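Local coordinates for protein plantazolicin methyltransferase BamL (Bacillus amyloliquefaciens subsp. plantarum, PDB 5DLY) that probably catalyses N-methylation in the making of the antibiotic plantazolicin, and binds S-adenosyl-L-homocysteine together with a monoazolic analogue of desmethylplantazolicin, at residues Glu114-Tyr119 against Ile147-Asp152; Asn138-Val143 against His200-Glu205; Asn215-Gly220 against Asp239-Ser244. One frame throughout, in Å; residues are numbered along the deposited sequence.

Contact 1. Residues Glu114-Tyr119 against Ile147-Asp152; sequences ENIMQY and IHLLSD
Met117 runs alongside Leu149 and crosses His148 at about a right angle, and its path from CB to tip accounts for most of this contact. The CB leaves the backbone in the direction of residues 147-152, with CG placed anti to the carbonyl carbon (chi1 -74°). That puts CG alongside the isobutyl group of Leu149, 3.9 Å from Leu149 CG, the two chains sliding past one another in opposite directions. The chain then stays extended to the sulfur, and Met117 SD comes 3.8 Å from His148 CB. A bend at chi3 (82°) keeps the methyl beside the same carbon, Met117 CE lying 3.9 Å from His148 CB. The sulfur of Met117 is 5.0 Å from the centroid of the His148 ring, an oblique sulfur-aromatic approach. The setting is the Rossmann-like fold of class I methyltransferases: the short 3-10 segment lies in the loop between strands 107-110 and 124-130, while His148 and Leu149 lie where helix 139-148 gives way to strand 150-151, within the beta-alpha-beta crossover from strand 124-130 to 154-160. Deeper in, Leu149 CD1 reaches Ile116 CG2 at 3.8 Å, and Ile116 CG1 also touches that methyl. Ile116 is buried further by Thr145 and Leu146 of the same helix. Met117 and His148, by contrast, are exposed.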
loop_
_atom_site.group_PDB
_atom_site.type_symbol
_atom_site.label_atom_id
_atom_site.label_comp_id
_atom_site.label_asym_id
_atom_site.label_seq_id
_atom_site.Cartn_x
_atom_site.Cartn_y
_atom_site.Cartn_z
ATOM N N GLU A 114 -12.510 -6.388 3.415
ATOM C CA GLU A 114 -13.111 -6.802 4.692
ATOM C C GLU A 114 -13.387 -8.299 4.748
ATOM O O GLU A 114 -13.400 -8.891 5.826
ATOM C CB GLU A 114 -14.412 -6.046 4.968
ATOM C CG GLU A 114 -14.230 -4.580 5.331
ATOM C CD GLU A 114 -15.522 -3.907 5.769
ATOM O OE1 GLU A 114 -16.123 -4.338 6.783
ATOM O OE2 GLU A 114 -15.926 -2.932 5.118
ATOM N N ASN A 115 -13.632 -8.897 3.585
ATOM C CA ASN A 115 -14.034 -10.298 3.492
ATOM C C ASN A 115 -12.883 -11.276 3.264
ATOM O O ASN A 115 -13.113 -12.449 2.980
ATOM C CB ASN A 115 -15.074 -10.448 2.382
ATOM C CG ASN A 115 -16.281 -9.566 2.604
ATOM O OD1 ASN A 115 -16.803 -9.496 3.722
ATOM N ND2 ASN A 115 -16.725 -8.872 1.557
ATOM N N ILE A 116 -11.648 -10.797 3.414
ATOM C CA ILE A 116 -10.465 -11.582 3.050
ATOM C C ILE A 116 -10.353 -12.985 3.676
ATOM O O ILE A 116 -9.879 -13.916 3.025
ATOM C CB ILE A 116 -9.155 -10.755 3.216
ATOM C CG1 ILE A 116 -7.948 -11.462 2.575
ATOM C CG2 ILE A 116 -8.886 -10.418 4.676
ATOM C CD1 ILE A 116 -8.100 -11.758 1.092
ATOM N N MET A 117 -10.799 -13.144 4.920
ATOM C CA MET A 117 -10.631 -14.430 5.617
ATOM C C MET A 117 -11.532 -15.543 5.071
ATOM O O MET A 117 -11.360 -16.709 5.426
ATOM C CB MET A 117 -10.755 -14.270 7.137
ATOM C CG MET A 117 -9.521 -13.605 7.758
ATOM S SD MET A 117 -9.509 -13.517 9.562
ATOM C CE MET A 117 -8.921 -15.146 10.012
ATOM N N GLN A 118 -12.471 -15.182 4.197
ATOM C CA GLN A 118 -13.244 -16.170 3.421
ATOM C C GLN A 118 -12.442 -16.784 2.273
ATOM O O GLN A 118 -12.870 -17.784 1.677
ATOM C CB GLN A 118 -14.492 -15.526 2.795
ATOM C CG GLN A 118 -15.590 -15.128 3.757
ATOM C CD GLN A 118 -16.470 -14.036 3.193
ATOM O OE1 GLN A 118 -16.724 -13.963 1.970
ATOM N NE2 GLN A 118 -16.949 -13.178 4.069
ATOM N N TYR A 119 -11.300 -16.178 1.943
ATOM C CA TYR A 119 -10.565 -16.515 0.718
ATOM C C TYR A 119 -9.128 -16.940 0.985
ATOM O O TYR A 119 -8.503 -17.564 0.134
ATOM C CB TYR A 119 -10.611 -15.349 -0.280
ATOM C CG TYR A 119 -12.024 -15.020 -0.650
ATOM C CD1 TYR A 119 -12.750 -15.870 -1.484
ATOM C CD2 TYR A 119 -12.658 -13.891 -0.127
ATOM C CE1 TYR A 119 -14.065 -15.600 -1.802
ATOM C CE2 TYR A 119 -13.975 -13.609 -0.438
ATOM C CZ TYR A 119 -14.672 -14.469 -1.273
ATOM O OH TYR A 119 -15.984 -14.215 -1.581
ATOM N N ILE A 147 -4.421 -8.464 10.610
ATOM C CA ILE A 147 -3.528 -8.919 11.674
ATOM C C ILE A 147 -3.753 -10.406 12.011
ATOM O O ILE A 147 -2.790 -11.126 12.290
ATOM C CB ILE A 147 -3.610 -7.987 12.894
ATOM C CG1 ILE A 147 -2.966 -6.647 12.523
ATOM C CG2 ILE A 147 -2.864 -8.567 14.086
ATOM C CD1 ILE A 147 -3.142 -5.540 13.540
ATOM N N HIS A 148 -5.002 -10.876 11.933
ATOM C CA HIS A 148 -5.295 -12.311 12.143
ATOM C C HIS A 148 -4.612 -13.230 11.140
ATOM O O HIS A 148 -4.396 -14.413 11.432
ATOM C CB HIS A 148 -6.794 -12.613 12.071
ATOM C CG HIS A 148 -7.634 -11.771 12.972
ATOM N ND1 HIS A 148 -7.311 -11.536 14.290
ATOM C CD2 HIS A 148 -8.805 -11.129 12.750
ATOM C CE1 HIS A 148 -8.238 -10.771 14.838
ATOM N NE2 HIS A 148 -9.149 -10.501 13.922
ATOM N N LEU A 149 -4.324 -12.695 9.953
ATOM C CA LEU A 149 -3.721 -13.464 8.863
ATOM C C LEU A 149 -2.193 -13.410 8.848
ATOM O O LEU A 149 -1.569 -14.066 8.025
ATOM C CB LEU A 149 -4.280 -13.008 7.505
ATOM C CG LEU A 149 -5.686 -13.488 7.144
ATOM C CD1 LEU A 149 -6.145 -12.824 5.855
ATOM C CD2 LEU A 149 -5.715 -15.005 7.002
ATOM N N LEU A 150 -1.596 -12.644 9.749
ATOM C CA LEU A 150 -0.129 -12.540 9.795
ATOM C C LEU A 150 0.519 -13.822 10.309
ATOM O O LEU A 150 0.077 -14.394 11.312
ATOM C CB LEU A 150 0.309 -11.352 10.648
ATOM C CG LEU A 150 0.083 -9.958 10.065
ATOM C CD1 LEU A 150 0.393 -8.926 11.145
ATOM C CD2 LEU A 150 0.895 -9.709 8.796
ATOM N N SER A 151 1.552 -14.273 9.603
ATOM C CA SER A 151 2.358 -15.410 10.044
ATOM C C SER A 151 3.206 -15.016 11.250
ATOM O O SER A 151 3.255 -13.837 11.645
ATOM C CB SER A 151 3.246 -15.911 8.898
ATOM O OG SER A 151 4.369 -15.060 8.724
ATOM N N ASP A 152 3.894 -15.995 11.832
ATOM C CA ASP A 152 4.754 -15.729 12.983
ATOM C C ASP A 152 5.931 -14.797 12.663
ATOM O O ASP A 152 6.474 -14.173 13.561
ATOM C CB ASP A 152 5.266 -17.043 13.589
ATOM C CG ASP A 152 4.156 -17.885 14.198
ATOM O OD1 ASP A 152 3.062 -17.344 14.453
ATOM O OD2 ASP A 152 4.379 -19.093 14.440
#

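Contact 2. Residues Asn138-Val143 against His200-Glu205; sequences NPIAIV and HVVTKE
The carbonyl oxygen His200 O accepts two amide hydrogens in the turn that carries Val202 up to Ile140 and Val143. The bond from Lys204 N to His200 O is the shorter, at 2.9 Å. Thr203 N donates to His200 O at 3.3 Å, and the chain is thus held by an i+3 and an i+4 bond at once. The side chain of Lys204 folds back so that its CD lies 3.5 Å above the plane of the His200 ring, offset toward the rim, and its amine makes a long salt bridge with Glu205. No hydrogen bond crosses between the two segments, and the join is purely apolar. Val202 divides its branches between two partners one helical turn apart. Its CG2 meets Val143 CG1 at 3.7 Å, the two side chains crossing at about a right angle, while Val202 CG1 approaches Ile140 CG2 at 4.0 Å. The torsion of Val143 (chi1 175°) sets CG1 opposite the backbone N, and it is this branch that points into Val202. The seam joins helix 139-148, the crossover helix between the parallel strands 124-130 and 154-160 of the Rossmann-like sheet, to helix 192-203, which precedes the edge strand 209-214. Asn144 and Ile147 also touch Val202. Ile140 reaches Glu3 and Val6 of helix 2-8, Val143 leans on Phe133, and Thr203 packs against Val209 and Phe211 of strand 209-214.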
loop_
_atom_site.group_PDB
_atom_site.type_symbol
_atom_site.label_atom_id
_atom_site.label_comp_id
_atom_site.label_asym_id
_atom_site.label_seq_id
_atom_site.Cartn_x
_atom_site.Cartn_y
_atom_site.Cartn_z
ATOM N N ASN A 138 -14.121 1.024 6.108
ATOM C CA ASN A 138 -13.834 0.574 7.462
ATOM C C ASN A 138 -12.360 0.175 7.628
ATOM O O ASN A 138 -12.046 -1.004 7.814
ATOM C CB ASN A 138 -14.768 -0.589 7.805
ATOM C CG ASN A 138 -16.234 -0.182 7.770
ATOM O OD1 ASN A 138 -16.657 0.678 8.543
ATOM N ND2 ASN A 138 -17.009 -0.793 6.876
ATOM N N PRO A 139 -11.446 1.166 7.586
ATOM C CA PRO A 139 -10.018 0.848 7.624
ATOM C C PRO A 139 -9.542 0.138 8.893
ATOM O O PRO A 139 -8.672 -0.734 8.809
ATOM C CB PRO A 139 -9.339 2.209 7.458
ATOM C CG PRO A 139 -10.356 3.209 7.877
ATOM C CD PRO A 139 -11.675 2.621 7.468
ATOM N N ILE A 140 -10.090 0.493 10.060
ATOM C CA ILE A 140 -9.671 -0.165 11.302
ATOM C C ILE A 140 -10.098 -1.643 11.316
ATOM O O ILE A 140 -9.305 -2.517 11.681
ATOM C CB ILE A 140 -10.198 0.580 12.555
ATOM C CG1 ILE A 140 -9.765 2.054 12.523
ATOM C CG2 ILE A 140 -9.710 -0.095 13.829
ATOM C CD1 ILE A 140 -10.355 2.913 13.629
ATOM N N ALA A 141 -11.330 -1.917 10.882
ATOM C CA ALA A 141 -11.825 -3.290 10.768
ATOM C C ALA A 141 -10.953 -4.110 9.823
ATOM O O ALA A 141 -10.614 -5.256 10.117
ATOM C CB ALA A 141 -13.273 -3.312 10.293
ATOM N N ILE A 142 -10.570 -3.516 8.699
ATOM C CA ILE A 142 -9.748 -4.250 7.740
ATOM C C ILE A 142 -8.391 -4.586 8.342
ATOM O O ILE A 142 -7.932 -5.724 8.244
ATOM C CB ILE A 142 -9.602 -3.488 6.406
ATOM C CG1 ILE A 142 -10.919 -3.598 5.630
ATOM C CG2 ILE A 142 -8.449 -4.056 5.573
ATOM C CD1 ILE A 142 -11.078 -2.600 4.503
ATOM N N VAL A 143 -7.758 -3.610 8.984
ATOM C CA VAL A 143 -6.459 -3.860 9.612
ATOM C C VAL A 143 -6.530 -4.924 10.719
ATOM O O VAL A 143 -5.664 -5.796 10.783
ATOM C CB VAL A 143 -5.785 -2.566 10.120
ATOM C CG1 VAL A 143 -4.506 -2.900 10.867
ATOM C CG2 VAL A 143 -5.485 -1.640 8.955
ATOM N N HIS A 200 -0.992 2.413 16.470
ATOM C CA HIS A 200 -0.850 2.174 17.901
ATOM C C HIS A 200 -2.020 1.362 18.447
ATOM O O HIS A 200 -1.824 0.350 19.122
ATOM C CB HIS A 200 -0.734 3.500 18.648
ATOM C CG HIS A 200 -0.817 3.359 20.134
ATOM N ND1 HIS A 200 0.075 2.597 20.860
ATOM C CD2 HIS A 200 -1.689 3.877 21.031
ATOM C CE1 HIS A 200 -0.243 2.655 22.142
ATOM N NE2 HIS A 200 -1.308 3.425 22.272
ATOM N N VAL A 201 -3.229 1.802 18.130
ATOM C CA VAL A 201 -4.451 1.194 18.649
ATOM C C VAL A 201 -4.625 -0.263 18.208
ATOM O O VAL A 201 -5.001 -1.120 19.013
ATOM C CB VAL A 201 -5.676 2.081 18.334
ATOM C CG1 VAL A 201 -6.983 1.341 18.555
ATOM C CG2 VAL A 201 -5.620 3.334 19.196
ATOM N N VAL A 202 -4.314 -0.553 16.947
ATOM C CA VAL A 202 -4.511 -1.901 16.413
ATOM C C VAL A 202 -3.392 -2.880 16.796
ATOM O O VAL A 202 -3.542 -4.088 16.606
ATOM C CB VAL A 202 -4.726 -1.908 14.874
ATOM C CG1 VAL A 202 -5.896 -1.015 14.485
ATOM C CG2 VAL A 202 -3.454 -1.507 14.140
ATOM N N THR A 203 -2.283 -2.367 17.333
ATOM C CA THR A 203 -1.168 -3.232 17.738
ATOM C C THR A 203 -0.955 -3.346 19.247
ATOM O O THR A 203 -0.348 -4.304 19.700
ATOM C CB THR A 203 0.179 -2.828 17.104
ATOM O OG1 THR A 203 0.547 -1.504 17.520
ATOM C CG2 THR A 203 0.117 -2.908 15.579
ATOM N N LYS A 204 -1.448 -2.378 20.015
ATOM C CA LYS A 204 -1.121 -2.306 21.453
ATOM C C LYS A 204 -1.573 -3.515 22.293
ATOM O O LYS A 204 -0.962 -3.809 23.323
ATOM C CB LYS A 204 -1.601 -0.983 22.067
ATOM C CG LYS A 204 -3.109 -0.828 22.158
ATOM C CD LYS A 204 -3.491 0.602 22.505
ATOM C CE LYS A 204 -4.974 0.708 22.817
ATOM N NZ LYS A 204 -5.311 0.132 24.149
ATOM N N GLU A 205 -2.622 -4.209 21.848
ATOM C CA GLU A 205 -3.131 -5.396 22.546
ATOM C C GLU A 205 -2.736 -6.717 21.879
ATOM O O GLU A 205 -3.212 -7.787 22.271
ATOM C CB GLU A 205 -4.655 -5.317 22.699
ATOM C CG GLU A 205 -5.127 -4.286 23.715
ATOM C CD GLU A 205 -6.633 -4.279 23.914
ATOM O OE1 GLU A 205 -7.318 -5.245 23.498
ATOM O OE2 GLU A 205 -7.138 -3.299 24.502
#

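Contact 3. Residues Asn215-Gly220 against Asp239-Ser244; sequences NSFIGG and DALRTS
The backbones stay well apart, with Ile218 CA and Leu241 CA 10.0 Å from each other at their nearest, and an inverse gamma turn centred on Arg242 directly follows the helix that bears Leu241. The gap is bridged by side chains alone, in plain apolar packing that ties the loop after edge strand 209-214 to the end of helix 235-241. Leu241 sends its two methyls toward the loop, and Ile218 reaches out to meet them tip to tip: Ile218 CD1 lies 3.9 Å from Leu241 CD2 and 4.0 Å from Leu241 CD1. Phe217 adds a third element, its CE2 standing 3.8 Å from Leu241 CD2. The methyl sits at the edge of the phenyl ring, near its plane, so this is rim packing and not a CH-pi contact over the face. With chi1 of Phe217 at -167°, CG lies opposite the backbone N, a setting that swings the ring out toward the helix. After Ile218 the chain passes through Gly219 and Gly220, both at positive phi. Just past the helix end, the exposed Arg242 makes a salt bridge from NH2 to Asp239 OD1 at 2.8 Å. The apolar patch extends to helix 226-232, where Phe228 and Leu231 meet Ile218 and Met232 meets Leu241. Ile40 and Ile43 of the long helix 23-56 touch Phe217 and Leu241 respectively, and Gly219 O accepts a hydrogen bond from Trp261 NE1 in strand 258-265.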
loop_
_atom_site.group_PDB
_atom_site.type_symbol
_atom_site.label_atom_id
_atom_site.label_comp_id
_atom_site.label_asym_id
_atom_site.label_seq_id
_atom_site.Cartn_x
_atom_site.Cartn_y
_atom_site.Cartn_z
ATOM N N ASN A 215 7.422 9.432 7.420
ATOM C CA ASN A 215 7.180 9.991 6.096
ATOM C C ASN A 215 8.428 10.088 5.227
ATOM O O ASN A 215 8.381 10.649 4.132
ATOM C CB ASN A 215 6.430 11.324 6.179
ATOM C CG ASN A 215 7.217 12.398 6.889
ATOM O OD1 ASN A 215 8.410 12.249 7.152
ATOM N ND2 ASN A 215 6.545 13.496 7.211
ATOM N N SER A 216 9.534 9.529 5.717
ATOM C CA SER A 216 10.762 9.411 4.930
ATOM C C SER A 216 10.564 8.486 3.738
ATOM O O SER A 216 9.810 7.517 3.815
ATOM C CB SER A 216 11.905 8.901 5.808
ATOM O OG SER A 216 12.207 9.848 6.813
ATOM N N PHE A 217 11.266 8.788 2.647
ATOM C CA PHE A 217 11.053 8.134 1.354
ATOM C C PHE A 217 11.198 6.616 1.369
ATOM O O PHE A 217 10.418 5.905 0.718
ATOM C CB PHE A 217 11.999 8.753 0.322
ATOM C CG PHE A 217 11.678 8.402 -1.102
ATOM C CD1 PHE A 217 10.674 9.070 -1.793
ATOM C CD2 PHE A 217 12.406 7.427 -1.761
ATOM C CE1 PHE A 217 10.399 8.756 -3.118
ATOM C CE2 PHE A 217 12.143 7.105 -3.084
ATOM C CZ PHE A 217 11.132 7.768 -3.765
ATOM N N ILE A 218 12.185 6.117 2.107
ATOM C CA ILE A 218 12.430 4.683 2.150
ATOM C C ILE A 218 11.759 4.067 3.371
ATOM O O ILE A 218 12.317 4.069 4.465
ATOM C CB ILE A 218 13.936 4.342 2.110
ATOM C CG1 ILE A 218 14.606 4.981 0.877
ATOM C CG2 ILE A 218 14.154 2.829 2.168
ATOM C CD1 ILE A 218 14.154 4.429 -0.460
ATOM N N GLY A 219 10.528 3.592 3.178
ATOM C CA GLY A 219 9.773 2.901 4.219
ATOM C C GLY A 219 9.460 3.721 5.457
ATOM O O GLY A 219 9.087 3.159 6.481
ATOM N N GLY A 220 9.616 5.040 5.361
ATOM C CA GLY A 220 9.391 5.931 6.502
ATOM C C GLY A 220 10.465 5.828 7.569
ATOM O O GLY A 220 10.256 6.279 8.706
ATOM N N ASP A 239 18.782 -1.154 -7.129
ATOM C CA ASP A 239 18.459 -1.252 -8.556
ATOM C C ASP A 239 17.128 -0.573 -8.905
ATOM O O ASP A 239 17.021 0.088 -9.937
ATOM C CB ASP A 239 18.453 -2.717 -9.016
ATOM C CG ASP A 239 19.854 -3.324 -9.086
ATOM O OD1 ASP A 239 20.857 -2.573 -9.022
ATOM O OD2 ASP A 239 19.949 -4.567 -9.206
ATOM N N ALA A 240 16.129 -0.730 -8.035
ATOM C CA ALA A 240 14.816 -0.113 -8.231
ATOM C C ALA A 240 14.898 1.409 -8.166
ATOM O O ALA A 240 14.169 2.112 -8.874
ATOM C CB ALA A 240 13.814 -0.632 -7.207
ATOM N N LEU A 241 15.797 1.913 -7.325
ATOM C CA LEU A 241 15.958 3.356 -7.159
ATOM C C LEU A 241 16.739 3.960 -8.331
ATOM O O LEU A 241 16.610 5.151 -8.635
ATOM C CB LEU A 241 16.627 3.677 -5.814
ATOM C CG LEU A 241 15.759 3.496 -4.559
ATOM C CD1 LEU A 241 16.597 3.213 -3.322
ATOM C CD2 LEU A 241 14.852 4.697 -4.321
ATOM N N ARG A 242 17.521 3.119 -8.998
ATOM C CA ARG A 242 18.311 3.529 -10.150
ATOM C C ARG A 242 17.433 3.460 -11.396
ATOM O O ARG A 242 17.550 2.538 -12.210
ATOM C CB ARG A 242 19.530 2.616 -10.300
ATOM C CG ARG A 242 20.722 3.252 -10.998
ATOM C CD ARG A 242 21.271 2.379 -12.120
ATOM N NE ARG A 242 21.711 1.057 -11.669
ATOM C CZ ARG A 242 21.013 -0.068 -11.810
ATOM N NH1 ARG A 242 19.816 -0.058 -12.388
ATOM N NH2 ARG A 242 21.515 -1.211 -11.363
ATOM N N THR A 243 16.537 4.429 -11.531
ATOM C CA THR A 243 15.597 4.458 -12.647
ATOM C C THR A 243 15.905 5.607 -13.615
ATOM O O THR A 243 16.974 6.223 -13.530
ATOM C CB THR A 243 14.130 4.487 -12.152
ATOM O OG1 THR A 243 13.238 4.339 -13.264
ATOM C CG2 THR A 243 13.811 5.788 -11.396
ATOM N N SER A 244 14.975 5.888 -14.526
ATOM C CA SER A 244 15.174 6.924 -15.536
ATOM C C SER A 244 15.377 8.291 -14.905
ATOM O O SER A 244 14.970 8.534 -13.765
ATOM C CB SER A 244 13.998 6.975 -16.509
ATOM O OG SER A 244 12.824 7.458 -15.879
#

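In the fold
Contacts 1 and 2 are neighbours, their centres 13 Å apart, because both draw on helix 139-148: contact 2 uses its first turns and contact 1 its end. They are also joined directly, by a probable hydrogen bond of 3.0 Å between Glu114 OE2 and Asn138 ND2 and by Glu114 packing on Ile142. Contact 3 lies on the opposite side of the chain's centre, about 28 Å from contact 1 and 27 Å from contact 2, centre to centre. S-adenosyl-L-homocysteine is about 8 Å from the side chain of Ile116 and about 11 Å from that of Val143. The plantazolicin analogue is about 13 Å from the side chain of Val143 and about 9 Å from that of Phe217.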